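Local coordinates for protein oxalate--CoA ligase (Arabidopsis thaliana, PDB 5IE2) that belongs to the AMP-binding (ANL) family of multidomain enzymes and carries adenosine-5'-triphosphate in a pocket shaped by more than twenty residues, at residues 5-10 / 157-162; 39-44 / 76-81; 266-271 / 298-303; 283-288 / 304-309; 342-347 / 364-369. All blocks are in the same frame, centred on the assembly; numbering follows the deposited sequence.

Contact 1 of 5, residues 5-10 / 157-162; sequences TLSGLL and LVNHPD
Here the N-terminal end of helix 6-16 leans against the loop that leads into strand 164-169, and the residue doing most of the leaning is the helix N-cap, Thr-5. The capping bond comes first: Thr-5 OG1 accepts from Gly-8 N at 2.9 Å, with an N-H...O angle of 147°. To reach that amide OG1 takes the crowded place between the backbone N and the carbonyl carbon (chi1 72°). The same torsion sets CG2 anti to the carbonyl carbon and turns the methyl on to the loop.

Van der Waals contact makes up everything that passes between 5-10 and 157-162. Thr-5 CG2 rests on the loop backbone, 3.5 Å from Asn-159 O and 3.6 Å from Pro-161 N, and lies alongside the proline ring, 3.8 Å from Pro-161 CD. Next along, Ser-7 brings its CB up to the amide of Asn-159.

The polar ends look elsewhere for their bonds. Ser-7 OG ties helix 6-16 to Gln-184 NE2, at the start of helix 184-198, while Asn-159 ND2 ties the loop to Arg-78 O at the end of helix 67-78. Between the two segments the helix offers carbon to oxygen, nitrogen and ring atoms of the loop. The tightest approach is Asn-159 OD1 against Ser-7 CB, at 3.3 Å.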
# COMPACT_ATOMS: atom_id res chain seq x y z
N THR A 5 0.53 8.09 -19.59
CA THR A 5 1.77 8.05 -18.78
C THR A 5 1.56 8.89 -17.51
O THR A 5 0.84 9.89 -17.53
CB THR A 5 3.02 8.56 -19.54
OG1 THR A 5 2.96 9.97 -19.71
CG2 THR A 5 3.20 7.91 -20.94
N LEU A 6 2.22 8.50 -16.44
CA LEU A 6 2.07 9.29 -15.23
C LEU A 6 2.72 10.66 -15.42
O LEU A 6 2.15 11.68 -15.01
CB LEU A 6 2.73 8.57 -14.05
CG LEU A 6 2.71 9.39 -12.76
CD1 LEU A 6 1.28 9.65 -12.33
CD2 LEU A 6 3.53 8.64 -11.74
N SER A 7 3.89 10.69 -16.04
CA SER A 7 4.54 12.00 -16.24
C SER A 7 3.65 12.93 -17.08
O SER A 7 3.50 14.14 -16.78
CB SER A 7 5.90 11.81 -16.89
OG SER A 7 6.75 11.09 -15.99
N GLY A 8 3.03 12.39 -18.13
CA GLY A 8 2.09 13.20 -18.93
C GLY A 8 0.86 13.71 -18.21
O GLY A 8 0.41 14.88 -18.35
N LEU A 9 0.29 12.85 -17.39
CA LEU A 9 -0.81 13.25 -16.58
C LEU A 9 -0.43 14.42 -15.65
O LEU A 9 -1.15 15.41 -15.51
CB LEU A 9 -1.28 12.07 -15.71
CG LEU A 9 -2.39 12.52 -14.76
CD1 LEU A 9 -3.65 12.98 -15.50
CD2 LEU A 9 -2.72 11.47 -13.74
N LEU A 10 0.71 14.26 -15.00
CA LEU A 10 1.10 15.30 -14.03
C LEU A 10 1.43 16.63 -14.71
O LEU A 10 1.24 17.72 -14.10
CB LEU A 10 2.32 14.81 -13.23
CG LEU A 10 1.99 13.60 -12.33
CD1 LEU A 10 3.29 13.17 -11.65
CD2 LEU A 10 0.99 13.99 -11.22
N LEU A 157 12.95 15.16 -23.48
CA LEU A 157 12.56 13.81 -23.10
C LEU A 157 11.11 13.49 -23.37
O LEU A 157 10.22 14.24 -22.96
CB LEU A 157 12.80 13.63 -21.61
CG LEU A 157 14.27 13.59 -21.22
CD1 LEU A 157 14.37 13.37 -19.75
CD2 LEU A 157 14.96 12.50 -21.99
N VAL A 158 10.87 12.35 -24.00
CA VAL A 158 9.51 11.87 -24.20
C VAL A 158 9.27 10.64 -23.32
O VAL A 158 10.06 9.68 -23.37
CB VAL A 158 9.26 11.50 -25.68
CG1 VAL A 158 7.89 10.90 -25.87
CG2 VAL A 158 9.40 12.74 -26.55
N ASN A 159 8.24 10.66 -22.50
CA ASN A 159 7.95 9.48 -21.69
C ASN A 159 7.01 8.53 -22.43
O ASN A 159 5.93 8.92 -22.82
CB ASN A 159 7.35 9.89 -20.34
CG ASN A 159 8.27 10.86 -19.59
OD1 ASN A 159 7.97 12.06 -19.48
ND2 ASN A 159 9.38 10.33 -19.06
N HIS A 160 7.44 7.28 -22.58
CA HIS A 160 6.69 6.26 -23.28
C HIS A 160 5.87 5.45 -22.30
O HIS A 160 6.36 5.10 -21.26
CB HIS A 160 7.62 5.30 -24.01
CG HIS A 160 8.52 5.97 -24.99
ND1 HIS A 160 8.97 5.33 -26.11
CD2 HIS A 160 9.08 7.20 -25.00
CE1 HIS A 160 9.77 6.14 -26.79
NE2 HIS A 160 9.87 7.27 -26.12
N PRO A 161 4.62 5.10 -22.66
CA PRO A 161 3.80 4.28 -21.76
C PRO A 161 4.52 2.97 -21.41
O PRO A 161 4.38 2.51 -20.30
CB PRO A 161 2.53 4.00 -22.59
CG PRO A 161 2.43 5.16 -23.50
CD PRO A 161 3.89 5.53 -23.86
N ASP A 162 5.34 2.41 -22.31
CA ASP A 162 5.94 1.13 -21.94
C ASP A 162 7.29 1.29 -21.26
O ASP A 162 7.94 0.29 -20.97
CB ASP A 162 6.07 0.22 -23.16
CG ASP A 162 7.19 0.61 -24.10
OD1 ASP A 162 7.89 -0.31 -24.64
OD2 ASP A 162 7.37 1.82 -24.34

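Contact 2 of 5, residues 39-44 / 76-81; sequences LIERAA and VIRARA
Two helices of the AMP-binding region, 33-50 and 67-78, pack side by side where the second one ends, and a bidentate salt bridge closes the outer side of the joint. Arg-78 holds the carboxylate of Glu-41 side-on with two nitrogens: NE donates to Glu-41 OE2 at 2.7 Å and nearly straight (161°), and NH2 donates to Glu-41 OE1 at 3.1 Å. Both oxygens use their syn lone pairs and both lie close to the guanidinium plane, although the two flat groups are twisted 37° apart. Each chain bends to get there. Glu-41 turns at chi2 (-64°), which brings its carboxylate across to the other helix; Arg-78, with CG anti to its backbone N, bends at chi2 as well.

Just past this arginine helix 67-78 finishes in a Schellman motif: Arg-80, at positive phi, is the C-prime residue, Ala-81 N reaches back to Val-76 O and Arg-80 N to Ile-77 O. Ala-79, the first residue past the helix, points its CB at helix 33-50, 4.3 Å from Ala-44 CB. That same Ala-44 methyl lies under the bent aliphatic part of the arginine, 3.8 Å from Arg-78 CG, and Ile-40 CG2 comes up to Arg-78 CB at 4.3 Å. Arg-78 NH1 also donates a hydrogen bond to Leu-157 O.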
# COMPACT_ATOMS: atom_id res chain seq x y z
N LEU A 39 10.38 21.82 -10.06
CA LEU A 39 11.45 21.24 -9.23
C LEU A 39 11.79 19.84 -9.82
O LEU A 39 12.95 19.43 -9.87
CB LEU A 39 11.01 21.09 -7.77
CG LEU A 39 11.03 22.42 -7.05
CD1 LEU A 39 10.34 22.28 -5.70
CD2 LEU A 39 12.51 22.81 -6.85
N ILE A 40 10.74 19.15 -10.21
CA ILE A 40 10.91 17.81 -10.80
C ILE A 40 11.64 17.92 -12.15
O ILE A 40 12.60 17.19 -12.40
CB ILE A 40 9.55 17.11 -10.96
CG1 ILE A 40 8.91 16.77 -9.60
CG2 ILE A 40 9.69 15.81 -11.80
CD1 ILE A 40 7.37 16.53 -9.72
N GLU A 41 11.21 18.84 -13.01
CA GLU A 41 11.82 18.96 -14.34
C GLU A 41 13.31 19.27 -14.20
O GLU A 41 14.17 18.77 -14.95
CB GLU A 41 11.23 20.12 -15.19
CG GLU A 41 9.88 19.89 -15.77
CD GLU A 41 9.88 18.75 -16.81
OE1 GLU A 41 10.66 18.77 -17.78
OE2 GLU A 41 9.08 17.82 -16.58
N ARG A 42 13.62 20.18 -13.27
CA ARG A 42 15.02 20.59 -13.11
C ARG A 42 15.89 19.49 -12.53
O ARG A 42 17.05 19.27 -12.96
CB ARG A 42 15.11 21.86 -12.23
CG ARG A 42 14.47 23.03 -13.00
CD ARG A 42 14.22 24.27 -12.07
NE ARG A 42 13.25 25.24 -12.62
CZ ARG A 42 12.71 26.23 -11.90
NH1 ARG A 42 13.08 26.35 -10.62
NH2 ARG A 42 11.82 27.08 -12.42
N ALA A 43 15.32 18.77 -11.56
CA ALA A 43 16.04 17.64 -11.01
C ALA A 43 16.26 16.55 -12.06
O ALA A 43 17.31 15.91 -12.08
CB ALA A 43 15.27 17.06 -9.72
N ALA A 44 15.27 16.30 -12.92
CA ALA A 44 15.39 15.27 -13.95
C ALA A 44 16.50 15.70 -14.91
O ALA A 44 17.30 14.88 -15.37
CB ALA A 44 14.05 15.09 -14.71
N VAL A 76 13.18 10.89 -11.32
CA VAL A 76 13.72 9.63 -11.87
C VAL A 76 12.79 9.19 -13.00
O VAL A 76 13.25 8.85 -14.14
CB VAL A 76 13.88 8.53 -10.80
CG1 VAL A 76 14.07 7.13 -11.46
CG2 VAL A 76 15.10 8.89 -9.87
N ILE A 77 11.49 9.12 -12.69
CA ILE A 77 10.61 8.60 -13.76
C ILE A 77 10.52 9.51 -14.98
O ILE A 77 10.48 9.07 -16.15
CB ILE A 77 9.26 8.36 -13.14
CG1 ILE A 77 9.41 7.18 -12.19
CG2 ILE A 77 8.22 8.16 -14.11
CD1 ILE A 77 8.21 6.99 -11.36
N ARG A 78 10.55 10.81 -14.71
CA ARG A 78 10.56 11.81 -15.80
C ARG A 78 11.76 11.65 -16.71
O ARG A 78 11.65 11.84 -17.94
CB ARG A 78 10.55 13.24 -15.16
CG ARG A 78 10.65 14.38 -16.21
CD ARG A 78 9.41 14.40 -17.17
NE ARG A 78 9.56 15.58 -18.02
CZ ARG A 78 9.70 15.58 -19.34
NH1 ARG A 78 9.62 14.45 -20.04
NH2 ARG A 78 9.90 16.73 -19.98
N ALA A 79 12.92 11.27 -16.14
CA ALA A 79 14.14 11.08 -16.92
C ALA A 79 14.15 9.73 -17.67
O ALA A 79 15.18 9.32 -18.21
CB ALA A 79 15.37 11.20 -16.00
N ARG A 80 13.00 9.06 -17.70
CA ARG A 80 12.77 7.75 -18.34
C ARG A 80 13.51 6.62 -17.65
O ARG A 80 13.76 5.58 -18.24
CB ARG A 80 13.19 7.76 -19.87
CG ARG A 80 12.42 8.82 -20.70
CD ARG A 80 12.71 8.62 -22.22
NE ARG A 80 12.24 7.30 -22.68
CZ ARG A 80 12.68 6.67 -23.76
NH1 ARG A 80 13.65 7.21 -24.50
NH2 ARG A 80 12.19 5.46 -24.08
N ALA A 81 13.83 6.82 -16.38
CA ALA A 81 14.47 5.79 -15.59
C ALA A 81 13.43 5.14 -14.70
O ALA A 81 12.29 5.60 -14.62
CB ALA A 81 15.63 6.41 -14.75

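Contact 3 of 5, residues 266-271 / 298-303; sequences IILDRH and SRLEEA
His-271 ND1 is the best-held polar atom among the side chains that meet here, gripped by one hydrogen bond, with Tyr-279 OH. That bond, together with an edge-to-face meeting with Phe-304, helps to fix how the imidazole is turned. CG stands anti to the backbone N (chi1 169°), and the ring offers a face to the other helix. Ala-303 CB sits over this face as a CH-pi contact, 4.0 Å from the ring centroid and 29° off the normal; His-271 CD2 is nearest, at 3.6 Å.

Helices 261-273 and 294-304 run in broadly the same direction, their axes here 10.6 Å apart and crossing at 45°. Both belong to the alpha/beta part of the AMP-binding region. One turn before the histidine, Leu-268 reaches across and divides its branches. CD1 meets Arg-299 CB at 3.7 Å; CD2 turns to Arg-299 O and to Ala-303 CB, 3.9 Å from the latter; and at the fork Leu-268 CG is 3.8 Å from Leu-300 CD2, the two leucines crossing at about a right angle. The side chain of Arg-299 meets the leucine through CB alone; its extended chain carries the guanidinium away toward a weak hydrogen bond from NH2 to Leu-431 O.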
# COMPACT_ATOMS: atom_id res chain seq x y z
N ILE A 266 -4.73 1.79 15.52
CA ILE A 266 -3.97 2.76 16.35
C ILE A 266 -4.66 4.14 16.47
O ILE A 266 -4.69 4.76 17.56
CB ILE A 266 -2.53 2.93 15.78
CG1 ILE A 266 -1.81 1.61 15.96
CG2 ILE A 266 -1.78 4.11 16.46
CD1 ILE A 266 -0.46 1.51 15.31
N ILE A 267 -5.23 4.61 15.35
CA ILE A 267 -5.98 5.88 15.32
C ILE A 267 -7.21 5.79 16.20
O ILE A 267 -7.56 6.74 16.92
CB ILE A 267 -6.37 6.21 13.88
CG1 ILE A 267 -5.09 6.57 13.08
CG2 ILE A 267 -7.44 7.33 13.80
CD1 ILE A 267 -5.35 6.63 11.50
N LEU A 268 -7.88 4.63 16.18
CA LEU A 268 -9.04 4.42 17.07
C LEU A 268 -8.65 4.39 18.54
O LEU A 268 -9.35 4.97 19.39
CB LEU A 268 -9.77 3.13 16.74
CG LEU A 268 -10.66 3.27 15.49
CD1 LEU A 268 -11.16 1.87 15.10
CD2 LEU A 268 -11.84 4.17 15.77
N ASP A 269 -7.54 3.72 18.84
CA ASP A 269 -7.03 3.70 20.23
C ASP A 269 -6.77 5.14 20.72
O ASP A 269 -7.07 5.51 21.90
CB ASP A 269 -5.71 2.92 20.34
CG ASP A 269 -5.86 1.38 20.21
OD1 ASP A 269 -6.97 0.81 20.39
OD2 ASP A 269 -4.81 0.74 19.93
N ARG A 270 -6.14 5.93 19.86
CA ARG A 270 -5.83 7.32 20.21
C ARG A 270 -7.14 8.10 20.44
O ARG A 270 -7.24 8.98 21.35
CB ARG A 270 -4.96 7.95 19.12
CG ARG A 270 -4.80 9.47 19.20
CD ARG A 270 -3.86 9.86 20.33
NE ARG A 270 -3.67 11.30 20.40
CZ ARG A 270 -2.89 11.90 21.30
NH1 ARG A 270 -2.22 11.18 22.18
NH2 ARG A 270 -2.81 13.23 21.32
N HIS A 271 -8.15 7.80 19.63
CA HIS A 271 -9.42 8.48 19.81
C HIS A 271 -10.02 8.08 21.15
O HIS A 271 -10.69 8.90 21.79
CB HIS A 271 -10.40 8.16 18.66
CG HIS A 271 -11.80 8.61 18.90
ND1 HIS A 271 -12.18 9.94 18.86
CD2 HIS A 271 -12.94 7.90 19.15
CE1 HIS A 271 -13.49 10.03 19.06
NE2 HIS A 271 -13.97 8.81 19.26
N SER A 298 -17.22 -0.33 11.68
CA SER A 298 -18.23 0.31 12.56
C SER A 298 -17.60 1.31 13.48
O SER A 298 -18.13 2.43 13.67
CB SER A 298 -18.95 -0.74 13.43
OG SER A 298 -19.74 -1.52 12.59
N ARG A 299 -16.53 0.89 14.13
CA ARG A 299 -15.89 1.80 15.08
C ARG A 299 -15.39 3.07 14.41
O ARG A 299 -15.48 4.15 15.00
CB ARG A 299 -14.73 1.12 15.81
CG ARG A 299 -15.21 0.08 16.80
CD ARG A 299 -14.07 -0.70 17.42
NE ARG A 299 -14.61 -1.85 18.22
CZ ARG A 299 -13.87 -2.86 18.67
NH1 ARG A 299 -12.56 -2.84 18.47
NH2 ARG A 299 -14.44 -3.89 19.29
N LEU A 300 -14.84 2.95 13.19
CA LEU A 300 -14.37 4.13 12.50
C LEU A 300 -15.51 5.06 12.09
O LEU A 300 -15.36 6.29 12.20
CB LEU A 300 -13.56 3.72 11.23
CG LEU A 300 -12.15 3.15 11.39
CD1 LEU A 300 -11.67 2.47 10.05
CD2 LEU A 300 -11.14 4.27 11.81
N GLU A 301 -16.61 4.51 11.56
CA GLU A 301 -17.73 5.36 11.14
C GLU A 301 -18.31 6.04 12.39
O GLU A 301 -18.68 7.21 12.34
CB GLU A 301 -18.83 4.58 10.40
CG GLU A 301 -18.28 4.04 9.08
CD GLU A 301 -19.34 3.51 8.14
OE1 GLU A 301 -20.44 3.14 8.63
OE2 GLU A 301 -19.02 3.43 6.92
N GLU A 302 -18.35 5.33 13.53
CA GLU A 302 -18.90 5.95 14.74
C GLU A 302 -18.00 7.03 15.31
O GLU A 302 -18.47 8.08 15.80
CB GLU A 302 -19.14 4.89 15.82
CG GLU A 302 -19.78 5.46 17.08
CD GLU A 302 -21.19 5.97 16.80
OE1 GLU A 302 -22.02 5.17 16.31
OE2 GLU A 302 -21.45 7.18 17.02
N ALA A 303 -16.70 6.79 15.28
CA ALA A 303 -15.73 7.72 15.86
C ALA A 303 -15.65 8.99 15.03
O ALA A 303 -15.62 10.08 15.59
CB ALA A 303 -14.37 7.09 15.96

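Contact 4 of 5, residues 283-288 / 304-309; sequences RFIRSC and FGAPVL
This is a buried backbone pairing of two parallel strands, 284-287 and 308-314, neighbours inside a five-stranded mixed sheet. Three hydrogen bonds stitch the edges together. Ile-285 uses both its polar backbone atoms: its N donates to Pro-307 O at 2.9 Å, and its O accepts from Leu-309 N, also at 2.9 Å, both bonds nearly along the C=O axis. Further on, Ser-287 N donates to Leu-309 O at 3.1 Å, from 34° above the carbonyl plane.

Helix 294-304 joins the two strands, making a beta-alpha-beta crossover. On the face covered by that helix, Ile-285 and Val-308 lie side by side, with Ile-285 CB 4.1 Å from Val-308 CG2. Ile-285 CD1 runs on to Phe-304 CB at 4.0 Å, so the isoleucine touches the last turn of the helix as well. Glu-301 OE2 of the same helix accepts from Val-308 N.

Arg-286 and Leu-309 share the other face. Phe-284, its CG in the crowded position between N and the carbonyl carbon (chi1 66°), has CB 3.8 Å from Leu-309 CD1, and its ring stacks with Tyr-198. Arg-286 is extended from CG to NE and projects from this face; it is buried, and NE bonds Tyr-198 OH while NH1 bonds Thr-258 OG1 and His-319 NE2. The side chain of Ser-287 is about 6 Å from the bound adenosine-5'-triphosphate.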
# COMPACT_ATOMS: atom_id res chain seq x y z
N ARG A 283 -14.85 13.35 3.46
CA ARG A 283 -15.66 12.72 2.44
C ARG A 283 -15.72 11.20 2.64
O ARG A 283 -16.78 10.59 2.48
CB ARG A 283 -15.10 13.02 1.03
CG ARG A 283 -15.35 14.39 0.52
CD ARG A 283 -15.58 14.34 -1.04
NE ARG A 283 -14.38 13.99 -1.74
CZ ARG A 283 -14.24 12.95 -2.55
NH1 ARG A 283 -15.24 12.08 -2.79
NH2 ARG A 283 -13.09 12.79 -3.15
N PHE A 284 -14.59 10.61 2.98
CA PHE A 284 -14.52 9.15 3.21
C PHE A 284 -13.22 8.81 3.90
O PHE A 284 -12.26 9.60 3.93
CB PHE A 284 -14.65 8.33 1.89
CG PHE A 284 -13.50 8.54 0.94
CD1 PHE A 284 -12.41 7.67 0.92
CD2 PHE A 284 -13.50 9.62 0.07
CE1 PHE A 284 -11.36 7.88 0.03
CE2 PHE A 284 -12.46 9.83 -0.82
CZ PHE A 284 -11.38 8.98 -0.84
N ILE A 285 -13.18 7.60 4.43
CA ILE A 285 -11.97 7.05 5.01
C ILE A 285 -11.76 5.74 4.26
O ILE A 285 -12.71 5.02 4.08
CB ILE A 285 -12.11 6.80 6.53
CG1 ILE A 285 -12.10 8.17 7.27
CG2 ILE A 285 -10.95 5.87 7.07
CD1 ILE A 285 -12.55 8.00 8.78
N ARG A 286 -10.53 5.48 3.82
CA ARG A 286 -10.29 4.28 3.04
C ARG A 286 -9.43 3.26 3.81
O ARG A 286 -8.53 3.65 4.58
CB ARG A 286 -9.63 4.69 1.71
CG ARG A 286 -9.33 3.48 0.77
CD ARG A 286 -8.67 4.06 -0.49
NE ARG A 286 -8.39 3.01 -1.48
CZ ARG A 286 -7.20 2.45 -1.71
NH1 ARG A 286 -6.10 2.76 -0.99
NH2 ARG A 286 -7.10 1.54 -2.68
N SER A 287 -9.71 1.95 3.58
CA SER A 287 -8.88 0.91 4.15
C SER A 287 -8.48 -0.07 3.04
O SER A 287 -9.27 -0.29 2.17
CB SER A 287 -9.65 0.17 5.27
OG SER A 287 -8.85 -0.85 5.90
N CYS A 288 -7.25 -0.57 3.05
CA CYS A 288 -6.81 -1.52 2.00
C CYS A 288 -5.66 -2.34 2.56
O CYS A 288 -5.17 -2.02 3.67
CB CYS A 288 -6.41 -0.73 0.71
SG CYS A 288 -6.17 -1.78 -0.72
N PHE A 304 -15.56 8.86 13.69
CA PHE A 304 -15.22 10.03 12.87
C PHE A 304 -16.28 10.51 11.89
O PHE A 304 -16.09 11.53 11.22
CB PHE A 304 -13.92 9.74 12.11
CG PHE A 304 -12.82 9.27 13.02
CD1 PHE A 304 -12.48 10.01 14.18
CD2 PHE A 304 -12.19 8.05 12.80
CE1 PHE A 304 -11.48 9.58 15.04
CE2 PHE A 304 -11.18 7.60 13.63
CZ PHE A 304 -10.83 8.34 14.79
N GLY A 305 -17.37 9.77 11.78
CA GLY A 305 -18.57 10.20 11.09
C GLY A 305 -18.44 10.26 9.58
O GLY A 305 -19.16 11.03 8.94
N ALA A 306 -17.53 9.48 9.00
CA ALA A 306 -17.38 9.44 7.54
C ALA A 306 -17.57 8.00 7.06
O ALA A 306 -17.25 7.07 7.80
CB ALA A 306 -16.00 9.96 7.12
N PRO A 307 -18.06 7.83 5.83
CA PRO A 307 -18.15 6.46 5.29
C PRO A 307 -16.77 5.80 5.15
O PRO A 307 -15.82 6.44 4.70
CB PRO A 307 -18.81 6.66 3.91
CG PRO A 307 -18.39 8.08 3.53
CD PRO A 307 -18.48 8.84 4.85
N VAL A 308 -16.70 4.51 5.49
CA VAL A 308 -15.43 3.77 5.44
C VAL A 308 -15.49 2.80 4.28
O VAL A 308 -16.36 1.93 4.27
CB VAL A 308 -15.16 3.04 6.74
CG1 VAL A 308 -13.92 2.14 6.62
CG2 VAL A 308 -14.94 4.10 7.86
N LEU A 309 -14.62 3.02 3.29
CA LEU A 309 -14.64 2.26 2.03
C LEU A 309 -13.43 1.36 1.96
O LEU A 309 -12.28 1.83 1.94
CB LEU A 309 -14.64 3.23 0.84
CG LEU A 309 -15.66 4.38 0.95
CD1 LEU A 309 -15.52 5.31 -0.29
CD2 LEU A 309 -17.12 3.79 1.05

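Contact 5 of 5, residues 342-347 / 364-369; sequences GQEMAI and CIRGPN
Gln-343 has its CG in the crowded place between the backbone N and the carbonyl carbon (chi1 59°) and then runs straight on, crossing Asn-369 at about a right angle. Its OE1 accepts from Asn-369 ND2 at 3.0 Å, with the donor 46° above the carbonyl plane; NE2 donates to Val-341 O and Leu-320 O. Asn-369, its CG likewise crowded, turns OD1 to a water that donates to it and to Gly-342 O, 2.7 Å from each.

On one face of this antiparallel pair Glu-344 and Arg-366 lie side by side and point the same way. Glu-344 is extended while Arg-366 bends at chi2 and chi3, bringing NH1 to Glu-344 OE2 as a salt bridge, though that oxygen's place is less sure. Met-345 and Ile-365 take the other face: Met-345 CG, anti to its backbone N in a chain bent at chi3, is 4.3 Å from Ile-365 CG2, while Ile-365 CG1 takes the crowded position. Glu-344 with Arg-366 and Ala-346 with Cys-364 are the hydrogen-bonded pairs.

Strand 361-366 also pairs with strand 389-392, whose Trp-389 touches Glu-344, Ala-346 and Arg-366; Met-321 of strand 319-323 meets Met-345 and Ile-365, and helix 184-198 touches Gln-343, Pro-368 and Asn-369.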
# COMPACT_ATOMS: atom_id res chain seq x y z
N GLY A 342 -11.86 -0.39 -13.37
CA GLY A 342 -11.03 -0.16 -14.54
C GLY A 342 -10.25 -1.37 -15.04
O GLY A 342 -9.27 -1.21 -15.75
N GLN A 343 -10.66 -2.57 -14.64
CA GLN A 343 -10.02 -3.80 -15.05
C GLN A 343 -10.99 -4.92 -14.95
O GLN A 343 -12.02 -4.81 -14.28
CB GLN A 343 -8.79 -4.10 -14.21
CG GLN A 343 -9.15 -4.23 -12.69
CD GLN A 343 -7.94 -3.92 -11.80
OE1 GLN A 343 -7.11 -4.79 -11.54
NE2 GLN A 343 -7.81 -2.66 -11.37
N GLU A 344 -10.70 -6.01 -15.67
CA GLU A 344 -11.49 -7.21 -15.58
C GLU A 344 -11.10 -8.07 -14.41
O GLU A 344 -9.93 -8.14 -14.04
CB GLU A 344 -11.32 -8.05 -16.85
CG GLU A 344 -11.81 -7.32 -18.08
CD GLU A 344 -11.58 -8.14 -19.34
OE1 GLU A 344 -12.38 -9.04 -19.57
OE2 GLU A 344 -10.60 -7.86 -20.05
N MET A 345 -12.09 -8.75 -13.87
CA MET A 345 -11.83 -9.63 -12.74
C MET A 345 -12.77 -10.84 -12.85
O MET A 345 -13.95 -10.70 -13.21
CB MET A 345 -12.07 -8.88 -11.44
CG MET A 345 -11.75 -9.71 -10.25
SD MET A 345 -12.07 -8.71 -8.75
CE MET A 345 -11.08 -7.19 -9.11
N ALA A 346 -12.26 -12.02 -12.54
CA ALA A 346 -13.07 -13.22 -12.67
C ALA A 346 -12.69 -14.20 -11.58
O ALA A 346 -11.60 -14.14 -11.07
CB ALA A 346 -12.85 -13.83 -13.99
N ILE A 347 -13.60 -15.11 -11.22
CA ILE A 347 -13.33 -16.10 -10.18
C ILE A 347 -13.21 -17.45 -10.89
O ILE A 347 -14.16 -17.87 -11.55
CB ILE A 347 -14.49 -16.15 -9.15
CG1 ILE A 347 -14.72 -14.79 -8.49
CG2 ILE A 347 -14.28 -17.25 -8.12
CD1 ILE A 347 -13.54 -14.37 -7.56
N CYS A 364 -8.80 -13.72 -10.49
CA CYS A 364 -7.87 -13.40 -11.59
C CYS A 364 -8.23 -12.03 -12.16
O CYS A 364 -9.42 -11.70 -12.23
CB CYS A 364 -7.94 -14.45 -12.72
SG CYS A 364 -7.58 -16.11 -12.00
N ILE A 365 -7.22 -11.28 -12.58
CA ILE A 365 -7.44 -9.92 -13.07
C ILE A 365 -6.80 -9.72 -14.43
O ILE A 365 -5.88 -10.42 -14.83
CB ILE A 365 -6.87 -8.86 -12.09
CG1 ILE A 365 -5.35 -9.00 -11.97
CG2 ILE A 365 -7.55 -9.09 -10.72
CD1 ILE A 365 -4.70 -7.92 -10.97
N ARG A 366 -7.30 -8.71 -15.13
CA ARG A 366 -6.69 -8.36 -16.39
C ARG A 366 -6.90 -6.90 -16.66
O ARG A 366 -8.04 -6.43 -16.69
CB ARG A 366 -7.30 -9.17 -17.52
CG ARG A 366 -6.73 -8.70 -18.87
CD ARG A 366 -7.97 -8.74 -19.84
NE ARG A 366 -7.81 -9.87 -20.63
CZ ARG A 366 -8.62 -10.46 -21.53
NH1 ARG A 366 -9.90 -10.15 -21.83
NH2 ARG A 366 -8.05 -11.48 -22.12
N GLY A 367 -5.81 -6.19 -16.93
CA GLY A 367 -5.97 -4.76 -17.17
C GLY A 367 -4.66 -4.04 -17.35
O GLY A 367 -3.60 -4.60 -17.09
N PRO A 368 -4.70 -2.76 -17.79
CA PRO A 368 -3.45 -2.08 -18.08
C PRO A 368 -2.66 -1.66 -16.83
O PRO A 368 -1.54 -1.20 -16.96
CB PRO A 368 -3.89 -0.83 -18.88
CG PRO A 368 -5.31 -0.56 -18.43
CD PRO A 368 -5.88 -1.98 -18.17
N ASN A 369 -3.24 -1.85 -15.65
CA ASN A 369 -2.53 -1.61 -14.38
C ASN A 369 -1.66 -2.79 -13.96
O ASN A 369 -0.89 -2.70 -13.01
CB ASN A 369 -3.58 -1.33 -13.26
CG ASN A 369 -4.62 -2.46 -13.17
OD1 ASN A 369 -5.37 -2.72 -14.13
ND2 ASN A 369 -4.63 -3.17 -12.05
O HOH W 1 -6.66 -0.66 -15.19

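Overall arrangement
Contacts 1 and 2 form one cluster, nested along the chain and sharing the end of helix 67-78: contact 1 is a surface touch without hydrogen bonds between its segments, contact 2 a more buried joint closed by charge. Contact 3 lies across the chain's centre, about 40 Å from both between centres; contact 4 touches it, and the two alternate along the sequence. Contact 3 is at the surface and relies on leucine, alanine and imidazole; contact 4 is core, held by backbone bonds between parallel strands. Contact 5 also pairs strands, antiparallel and partly exposed, and adds a salt bridge and a water. Contacts 4 and 5 are those nearer the bound adenosine-5'-triphosphate.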